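Local structure of Abbfa_003403 (Acinetobacter baumannii, 4ZXH) at residues 646-651 against 788-792; 766-770 against 818-823; 1134-1138 against 1297-1301. The protein is a four-domain nonribosomal peptide synthetase whose condensation, adenylation, carrier and thioesterase domains probably activate, couple and release a building block in peptide biosynthesis. All blocks are in the same frame, centred on the assembly; numbering follows the deposited sequence.

Interaction 1 (646-651 against 788-792); sequences NFLLSM and PLANT
Three hydrogen bonds fix a type II beta turn, Leu789 to Thr792, against one face of helix 641-655 in the adenylation domain. In the shortest two, Ala790 N donates to Ser650 OG at 2.8 Å and Asn791 ND2 donates to Asn646 OD1, also at 2.8 Å. Asn646 ND2 completes the set by donating to Ala790 O at 3.1 Å, so one amide group serves both as donor and as acceptor. The two helix residues lie one turn apart, linked by Ser650 N to Asn646 O at 3.1 Å; both take chi1 t and point their CA-to-CB bonds toward the turn. Ala790 (phi/psi -69/133) and Asn791 (61/37) are its central residues, and the closest CA atoms are those of Ser650 and Ala790, 5.7 Å apart. Two of the three bonds use backbone groups of the turn, Ala790 N and O, and the third its Asn791 side chain; they dock the link between strands 787-788 and 792-797 on the helix. Asn791 OD1 in turn accepts from Thr476 N. Apolar packing borders the polar row: Leu789 (chi1 m, chi2 p) sets its CD2 at the edge of the Phe647 ring, 3.8 Å from CD1, and the same Leu789 CD2 meets Met651 CE at 3.4 Å.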
loop_
_atom_site.group_PDB
_atom_site.type_symbol
_atom_site.label_atom_id
_atom_site.label_comp_id
_atom_site.label_asym_id
_atom_site.label_seq_id
_atom_site.Cartn_x
_atom_site.Cartn_y
_atom_site.Cartn_z
ATOM N N ASN A 646 30.817 -15.004 -29.281
ATOM C CA ASN A 646 29.532 -15.601 -28.954
ATOM C C ASN A 646 28.472 -14.544 -28.668
ATOM O O ASN A 646 27.350 -14.624 -29.159
ATOM C CB ASN A 646 29.651 -16.519 -27.742
ATOM C CG ASN A 646 28.328 -17.153 -27.367
ATOM O OD1 ASN A 646 27.835 -18.055 -28.042
ATOM N ND2 ASN A 646 27.723 -16.647 -26.304
ATOM N N PHE A 647 28.839 -13.560 -27.858
ATOM C CA PHE A 647 27.943 -12.469 -27.527
ATOM C C PHE A 647 27.524 -11.670 -28.758
ATOM O O PHE A 647 26.341 -11.489 -29.012
ATOM C CB PHE A 647 28.602 -11.545 -26.507
ATOM C CG PHE A 647 27.947 -10.195 -26.397
ATOM C CD1 PHE A 647 26.709 -10.057 -25.789
ATOM C CD2 PHE A 647 28.580 -9.061 -26.889
ATOM C CE1 PHE A 647 26.117 -8.822 -25.679
ATOM C CE2 PHE A 647 27.987 -7.822 -26.786
ATOM C CZ PHE A 647 26.754 -7.705 -26.189
ATOM N N LEU A 648 28.510 -11.197 -29.509
ATOM C CA LEU A 648 28.279 -10.348 -30.667
ATOM C C LEU A 648 27.387 -11.012 -31.696
ATOM O O LEU A 648 26.437 -10.390 -32.181
ATOM C CB LEU A 648 29.616 -9.951 -31.305
ATOM C CG LEU A 648 30.344 -8.906 -30.457
ATOM C CD1 LEU A 648 31.765 -8.676 -30.927
ATOM C CD2 LEU A 648 29.546 -7.617 -30.477
ATOM N N LEU A 649 27.680 -12.269 -32.021
ATOM C CA LEU A 649 26.867 -13.005 -32.993
ATOM C C LEU A 649 25.440 -13.205 -32.493
ATOM O O LEU A 649 24.481 -13.099 -33.257
ATOM C CB LEU A 649 27.496 -14.359 -33.316
ATOM C CG LEU A 649 28.780 -14.342 -34.147
ATOM C CD1 LEU A 649 29.227 -15.755 -34.429
ATOM C CD2 LEU A 649 28.560 -13.572 -35.441
ATOM N N SER A 650 25.311 -13.496 -31.204
ATOM C CA SER A 650 24.010 -13.696 -30.579
ATOM C C SER A 650 23.202 -12.411 -30.679
ATOM O O SER A 650 22.003 -12.421 -30.961
ATOM C CB SER A 650 24.177 -14.103 -29.114
ATOM O OG SER A 650 23.075 -14.851 -28.634
ATOM N N MET A 651 23.880 -11.297 -30.458
ATOM C CA MET A 651 23.227 -10.006 -30.493
ATOM C C MET A 651 22.789 -9.687 -31.909
ATOM O O MET A 651 21.718 -9.103 -32.118
ATOM C CB MET A 651 24.153 -8.923 -29.939
ATOM C CG MET A 651 24.034 -8.791 -28.425
ATOM S SD MET A 651 22.351 -8.351 -27.857
ATOM C CE MET A 651 22.181 -9.551 -26.584
ATOM N N PRO A 788 17.395 -15.907 -22.778
ATOM C CA PRO A 788 18.854 -16.107 -22.694
ATOM C C PRO A 788 19.516 -16.096 -24.069
ATOM O O PRO A 788 18.942 -16.611 -25.030
ATOM C CB PRO A 788 18.997 -17.500 -22.059
ATOM C CG PRO A 788 17.615 -17.902 -21.609
ATOM C CD PRO A 788 16.642 -17.124 -22.434
ATOM N N LEU A 789 20.715 -15.533 -24.154
ATOM C CA LEU A 789 21.495 -15.536 -25.393
ATOM C C LEU A 789 22.023 -16.928 -25.740
ATOM O O LEU A 789 21.794 -17.887 -25.000
ATOM C CB LEU A 789 22.671 -14.574 -25.281
ATOM C CG LEU A 789 22.467 -13.128 -25.695
ATOM C CD1 LEU A 789 21.319 -12.537 -24.925
ATOM C CD2 LEU A 789 23.745 -12.373 -25.396
ATOM N N ALA A 790 22.759 -17.024 -26.848
ATOM C CA ALA A 790 23.202 -18.320 -27.358
ATOM C C ALA A 790 24.231 -18.954 -26.434
ATOM O O ALA A 790 25.170 -18.292 -25.991
ATOM C CB ALA A 790 23.758 -18.178 -28.748
ATOM N N ASN A 791 24.024 -20.232 -26.135
ATOM C CA ASN A 791 24.919 -20.998 -25.279
ATOM C C ASN A 791 25.013 -20.400 -23.881
ATOM O O ASN A 791 26.072 -20.380 -23.249
ATOM C CB ASN A 791 26.294 -21.100 -25.931
ATOM C CG ASN A 791 26.196 -21.464 -27.389
ATOM O OD1 ASN A 791 25.879 -22.604 -27.734
ATOM N ND2 ASN A 791 26.444 -20.492 -28.257
ATOM N N THR A 792 23.877 -19.907 -23.418
ATOM C CA THR A 792 23.747 -19.350 -22.088
ATOM C C THR A 792 22.634 -20.120 -21.378
ATOM O O THR A 792 21.608 -20.457 -21.986
ATOM C CB THR A 792 23.422 -17.838 -22.136
ATOM O OG1 THR A 792 24.401 -17.143 -22.932
ATOM C CG2 THR A 792 23.405 -17.255 -20.730
#

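Interaction 2 (766-770 against 818-823)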
loop_
_atom_site.group_PDB
_atom_site.type_symbol
_atom_site.label_atom_id
_atom_site.label_comp_id
_atom_site.label_asym_id
_atom_site.label_seq_id
_atom_site.Cartn_x
_atom_site.Cartn_y
_atom_site.Cartn_z
ATOM N N THR A 766 29.073 -8.291 -15.805
ATOM C CA THR A 766 30.330 -8.225 -16.529
ATOM C C THR A 766 31.007 -9.608 -16.600
ATOM O O THR A 766 31.714 -9.923 -17.568
ATOM C CB THR A 766 31.297 -7.187 -15.868
ATOM O OG1 THR A 766 30.741 -5.865 -15.954
ATOM C CG2 THR A 766 32.661 -7.176 -16.548
ATOM N N GLU A 767 30.765 -10.438 -15.588
ATOM C CA GLU A 767 31.391 -11.759 -15.489
ATOM C C GLU A 767 30.866 -12.787 -16.501
ATOM O O GLU A 767 31.436 -13.868 -16.625
ATOM C CB GLU A 767 31.214 -12.314 -14.070
ATOM C CG GLU A 767 32.045 -11.613 -12.991
ATOM C CD GLU A 767 31.377 -10.361 -12.410
ATOM O OE1 GLU A 767 30.510 -9.766 -13.097
ATOM O OE2 GLU A 767 31.726 -9.970 -11.262
ATOM N N THR A 768 29.799 -12.475 -17.226
ATOM C CA THR A 768 29.315 -13.428 -18.227
ATOM C C THR A 768 29.225 -12.778 -19.596
ATOM O O THR A 768 28.511 -13.256 -20.486
ATOM C CB THR A 768 27.939 -14.044 -17.850
ATOM O OG1 THR A 768 26.993 -13.007 -17.565
ATOM C CG2 THR A 768 28.078 -14.934 -16.630
ATOM N N THR A 769 29.975 -11.689 -19.729
ATOM C CA THR A 769 30.239 -10.966 -20.989
ATOM C C THR A 769 29.087 -10.102 -21.511
ATOM O O THR A 769 28.239 -10.568 -22.270
ATOM C CB THR A 769 30.666 -11.921 -22.103
ATOM O OG1 THR A 769 31.713 -12.762 -21.613
ATOM C CG2 THR A 769 31.179 -11.146 -23.299
ATOM N N VAL A 770 29.115 -8.831 -21.098
ATOM C CA VAL A 770 28.184 -7.772 -21.510
ATOM C C VAL A 770 26.725 -8.076 -21.167
ATOM O O VAL A 770 26.242 -7.683 -20.110
ATOM C CB VAL A 770 28.288 -7.467 -23.018
ATOM C CG1 VAL A 770 27.537 -6.186 -23.313
ATOM C CG2 VAL A 770 29.753 -7.316 -23.450
ATOM N N GLY A 818 29.461 -17.655 -22.063
ATOM C CA GLY A 818 29.699 -16.254 -21.748
ATOM C C GLY A 818 30.678 -16.062 -20.597
ATOM O O GLY A 818 31.172 -14.955 -20.352
ATOM N N LEU A 819 30.980 -17.145 -19.886
ATOM C CA LEU A 819 31.713 -16.998 -18.636
ATOM C C LEU A 819 33.105 -16.406 -18.803
ATOM O O LEU A 819 33.816 -16.717 -19.749
ATOM C CB LEU A 819 31.816 -18.336 -17.917
ATOM C CG LEU A 819 30.807 -18.407 -16.774
ATOM C CD1 LEU A 819 29.389 -18.457 -17.320
ATOM C CD2 LEU A 819 31.086 -19.579 -15.863
ATOM N N ALA A 820 33.480 -15.547 -17.865
ATOM C CA ALA A 820 34.838 -15.020 -17.802
ATOM C C ALA A 820 35.841 -16.130 -17.560
ATOM O O ALA A 820 35.480 -17.204 -17.066
ATOM C CB ALA A 820 34.949 -13.992 -16.719
ATOM N N VAL A 821 37.098 -15.864 -17.908
ATOM C CA VAL A 821 38.198 -16.767 -17.589
ATOM C C VAL A 821 38.409 -16.838 -16.072
ATOM O O VAL A 821 38.390 -17.927 -15.470
ATOM C CB VAL A 821 39.497 -16.322 -18.262
ATOM C CG1 VAL A 821 40.653 -17.229 -17.828
ATOM C CG2 VAL A 821 39.335 -16.294 -19.781
ATOM N N ASP A 822 38.590 -15.661 -15.470
ATOM C CA ASP A 822 38.718 -15.525 -14.025
ATOM C C ASP A 822 38.703 -14.059 -13.579
ATOM O O ASP A 822 38.556 -13.150 -14.397
ATOM C CB ASP A 822 40.000 -16.203 -13.550
ATOM C CG ASP A 822 41.228 -15.686 -14.259
ATOM O OD1 ASP A 822 41.247 -14.499 -14.624
ATOM O OD2 ASP A 822 42.164 -16.481 -14.488
ATOM N N TYR A 823 38.843 -13.851 -12.273
ATOM C CA TYR A 823 39.211 -12.557 -11.716
ATOM C C TYR A 823 40.737 -12.454 -11.704
ATOM O O TYR A 823 41.427 -13.362 -11.207
ATOM C CB TYR A 823 38.656 -12.386 -10.299
ATOM C CG TYR A 823 37.154 -12.194 -10.200
ATOM C CD1 TYR A 823 36.531 -11.114 -10.810
ATOM C CD2 TYR A 823 36.363 -13.074 -9.464
ATOM C CE1 TYR A 823 35.154 -10.923 -10.714
ATOM C CE2 TYR A 823 34.987 -12.887 -9.358
ATOM C CZ TYR A 823 34.389 -11.814 -9.989
ATOM O OH TYR A 823 33.029 -11.615 -9.889
#
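Conventional hydrogen bonds join these two segments at three points. Ala820 N donates to Glu767 O at 2.9 Å, tying backbone to backbone; Thr769 OG1 donates to Gly818 O at 2.6 Å; and at the other end Tyr823 OH donates to Glu767 OE2 at 2.5 Å, a short bond between side chains that lies near the plane of the phenol ring. Weaker CA-H...O contacts fill in between them, Thr768 CA to Gly818 O at 3.2 Å and Gly818 CA to Thr768 O at 3.5 Å. So close an approach leaves no room for a side chain at 818: a CB there would lie 2.5 Å from Thr768 O. Apolar contact is slight, Thr768 CG2 resting 3.8 Å from Leu819 CD1, while the hydroxyl of Thr768 bonds to Ser772. Tyr847 packs on Glu767, Thr768 and Tyr823, and Asp822 forms a salt bridge with Arg638 of strand 635-640. In sequence, Thr766 and Glu767 end a YGPTE signature, the A5 motif of adenylation domains, and 818-823 falls within the A6 motif. The contact thus illustrates how core motifs distant in sequence are knitted together around the adenylate-forming site, where the A5 glutamate of relatives helps to bind magnesium.

Interaction 3 (1134-1138 against 1297-1301)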
loop_
_atom_site.group_PDB
_atom_site.type_symbol
_atom_site.label_atom_id
_atom_site.label_comp_id
_atom_site.label_asym_id
_atom_site.label_seq_id
_atom_site.Cartn_x
_atom_site.Cartn_y
_atom_site.Cartn_z
ATOM N N GLY A 1134 -21.675 31.340 31.142
ATOM C CA GLY A 1134 -20.350 31.872 31.302
ATOM C C GLY A 1134 -19.644 32.116 30.000
ATOM O O GLY A 1134 -20.131 31.713 28.940
ATOM N N GLY A 1135 -18.483 32.760 30.091
ATOM C CA GLY A 1135 -17.742 33.167 28.918
ATOM C C GLY A 1135 -16.402 33.787 29.282
ATOM O O GLY A 1135 -16.195 34.332 30.388
ATOM N N TRP A 1136 -15.470 33.675 28.343
ATOM C CA TRP A 1136 -14.183 34.301 28.507
ATOM C C TRP A 1136 -14.271 35.617 27.764
ATOM O O TRP A 1136 -14.869 35.675 26.695
ATOM C CB TRP A 1136 -13.048 33.412 27.973
ATOM C CG TRP A 1136 -11.807 34.201 27.767
ATOM C CD1 TRP A 1136 -10.974 34.685 28.736
ATOM C CD2 TRP A 1136 -11.272 34.644 26.521
ATOM N NE1 TRP A 1136 -9.935 35.387 28.166
ATOM C CE2 TRP A 1136 -10.100 35.385 26.803
ATOM C CE3 TRP A 1136 -11.661 34.486 25.184
ATOM C CZ2 TRP A 1136 -9.322 35.972 25.804
ATOM C CZ3 TRP A 1136 -10.877 35.071 24.179
ATOM C CH2 TRP A 1136 -9.732 35.809 24.501
ATOM N N CYS A 1137 -13.708 36.679 28.324
ATOM C CA CYS A 1137 -13.734 37.978 27.643
ATOM C C CYS A 1137 -15.181 38.379 27.271
ATOM O O CYS A 1137 -16.090 38.344 28.109
ATOM C CB CYS A 1137 -12.832 37.928 26.398
ATOM S SG CYS A 1137 -12.461 39.517 25.585
ATOM N N PHE A 1138 -15.389 38.721 26.008
ATOM C CA PHE A 1138 -16.689 39.163 25.497
ATOM C C PHE A 1138 -17.809 38.126 25.719
ATOM O O PHE A 1138 -18.980 38.481 25.892
ATOM C CB PHE A 1138 -16.526 39.498 24.021
ATOM C CG PHE A 1138 -17.755 40.021 23.359
ATOM C CD1 PHE A 1138 -18.240 41.277 23.659
ATOM C CD2 PHE A 1138 -18.395 39.271 22.378
ATOM C CE1 PHE A 1138 -19.372 41.764 23.026
ATOM C CE2 PHE A 1138 -19.517 39.753 21.734
ATOM C CZ PHE A 1138 -20.006 41.001 22.058
ATOM N N HIS A 1297 -4.748 38.380 29.976
ATOM C CA HIS A 1297 -6.060 38.304 29.349
ATOM C C HIS A 1297 -6.211 37.101 28.427
ATOM O O HIS A 1297 -7.281 36.496 28.360
ATOM C CB HIS A 1297 -6.345 39.583 28.564
ATOM C CG HIS A 1297 -7.739 39.654 28.037
ATOM N ND1 HIS A 1297 -8.841 39.758 28.864
ATOM C CD2 HIS A 1297 -8.220 39.604 26.773
ATOM C CE1 HIS A 1297 -9.939 39.797 28.130
ATOM N NE2 HIS A 1297 -9.590 39.706 26.857
ATOM N N SER A 1298 -5.146 36.747 27.717
ATOM C CA SER A 1298 -5.159 35.530 26.911
ATOM C C SER A 1298 -4.703 34.251 27.654
ATOM O O SER A 1298 -5.373 33.223 27.590
ATOM C CB SER A 1298 -4.299 35.735 25.671
ATOM O OG SER A 1298 -5.074 36.378 24.683
ATOM N N SER A 1299 -3.577 34.325 28.356
ATOM C CA SER A 1299 -2.918 33.145 28.898
ATOM C C SER A 1299 -3.665 32.513 30.062
ATOM O O SER A 1299 -3.365 31.388 30.450
ATOM C CB SER A 1299 -1.493 33.492 29.338
ATOM O OG SER A 1299 -1.485 34.485 30.356
ATOM N N ILE A 1300 -4.636 33.230 30.616
ATOM C CA ILE A 1300 -5.490 32.683 31.670
ATOM C C ILE A 1300 -6.169 31.392 31.177
ATOM O O ILE A 1300 -6.448 30.484 31.975
ATOM C CB ILE A 1300 -6.551 33.745 32.136
ATOM C CG1 ILE A 1300 -7.403 33.250 33.306
ATOM C CG2 ILE A 1300 -7.449 34.147 30.991
ATOM C CD1 ILE A 1300 -6.688 33.162 34.598
ATOM N N MET A 1301 -6.369 31.289 29.859
ATOM C CA MET A 1301 -7.019 30.128 29.247
ATOM C C MET A 1301 -6.044 29.071 28.685
ATOM O O MET A 1301 -6.487 28.093 28.068
ATOM C CB MET A 1301 -7.971 30.603 28.138
ATOM C CG MET A 1301 -9.032 31.615 28.627
ATOM S SD MET A 1301 -10.456 30.972 29.561
ATOM C CE MET A 1301 -9.736 30.807 31.180
#
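Strand 1131-1136 carries the chain through Gly1135 to Trp1136, which has the largest covered area of any residue here, 100 Å². Its NE1 donates to His1297 O at 2.9 Å, a bond from the indole to the backbone of the loop that carries the histidine. Over one indole face sits Met1301: its CG lies 3.8 Å from the centroid of the Trp1136 five-membered ring, close to the ring normal, in a CH-pi contact, and the nearby SD, 4.4 Å from that centroid, adds an oblique Met-aromatic contact. Ile1300 CG2 comes within 4.2 Å of Trp1136 CD1. The His1297 ring meets the indole obliquely, with centroids 5.2 Å apart and planes at 37°. At Cys1137 the strand breaks abruptly. Its phi/psi of 54/-128 is strained, as at a nucleophile elbow, and the sequence Gly1135-Trp1136-Cys1137-Phe1138-Gly1139 matches the GxCxG form of that motif in the alpha/beta hydrolase fold. The elbow directs SG to the edge of the imidazole, 3.1 Å from His1297 NE2. Behind it, His1297 ND1 is hydrogen-bonded to Asp1164 OD2. A helix follows the elbow. This geometry is consistent with a Cys-His-Asp catalytic triad, in which His1297, oriented by Asp1164, would help to activate the Cys1137 sulfur for attack on the thioester delivered by the carrier domain.

In the fold
From the N terminus, 646-651 on helix 641-655 comes first of the contacting segments, and interaction 1 closes the loop from it to the turn at 788-792. Before that turn is reached, 766-770 opens interaction 2, which closes only at 818-823; the two loops therefore cross. They also touch, Phe647 CZ lying 3.3 Å from Val770 CG1, so the helix is tied both to the turn between strands 787-788 and 792-797 and, through Val770, to the loop between strands 756-763 and 773-777. Interaction 3 opens and closes later, within the thioesterase domain, joining a central strand to the loop after strand 1288-1293. Its centre lies about 83 Å from that of interaction 1 and about 80 Å from that of interaction 2.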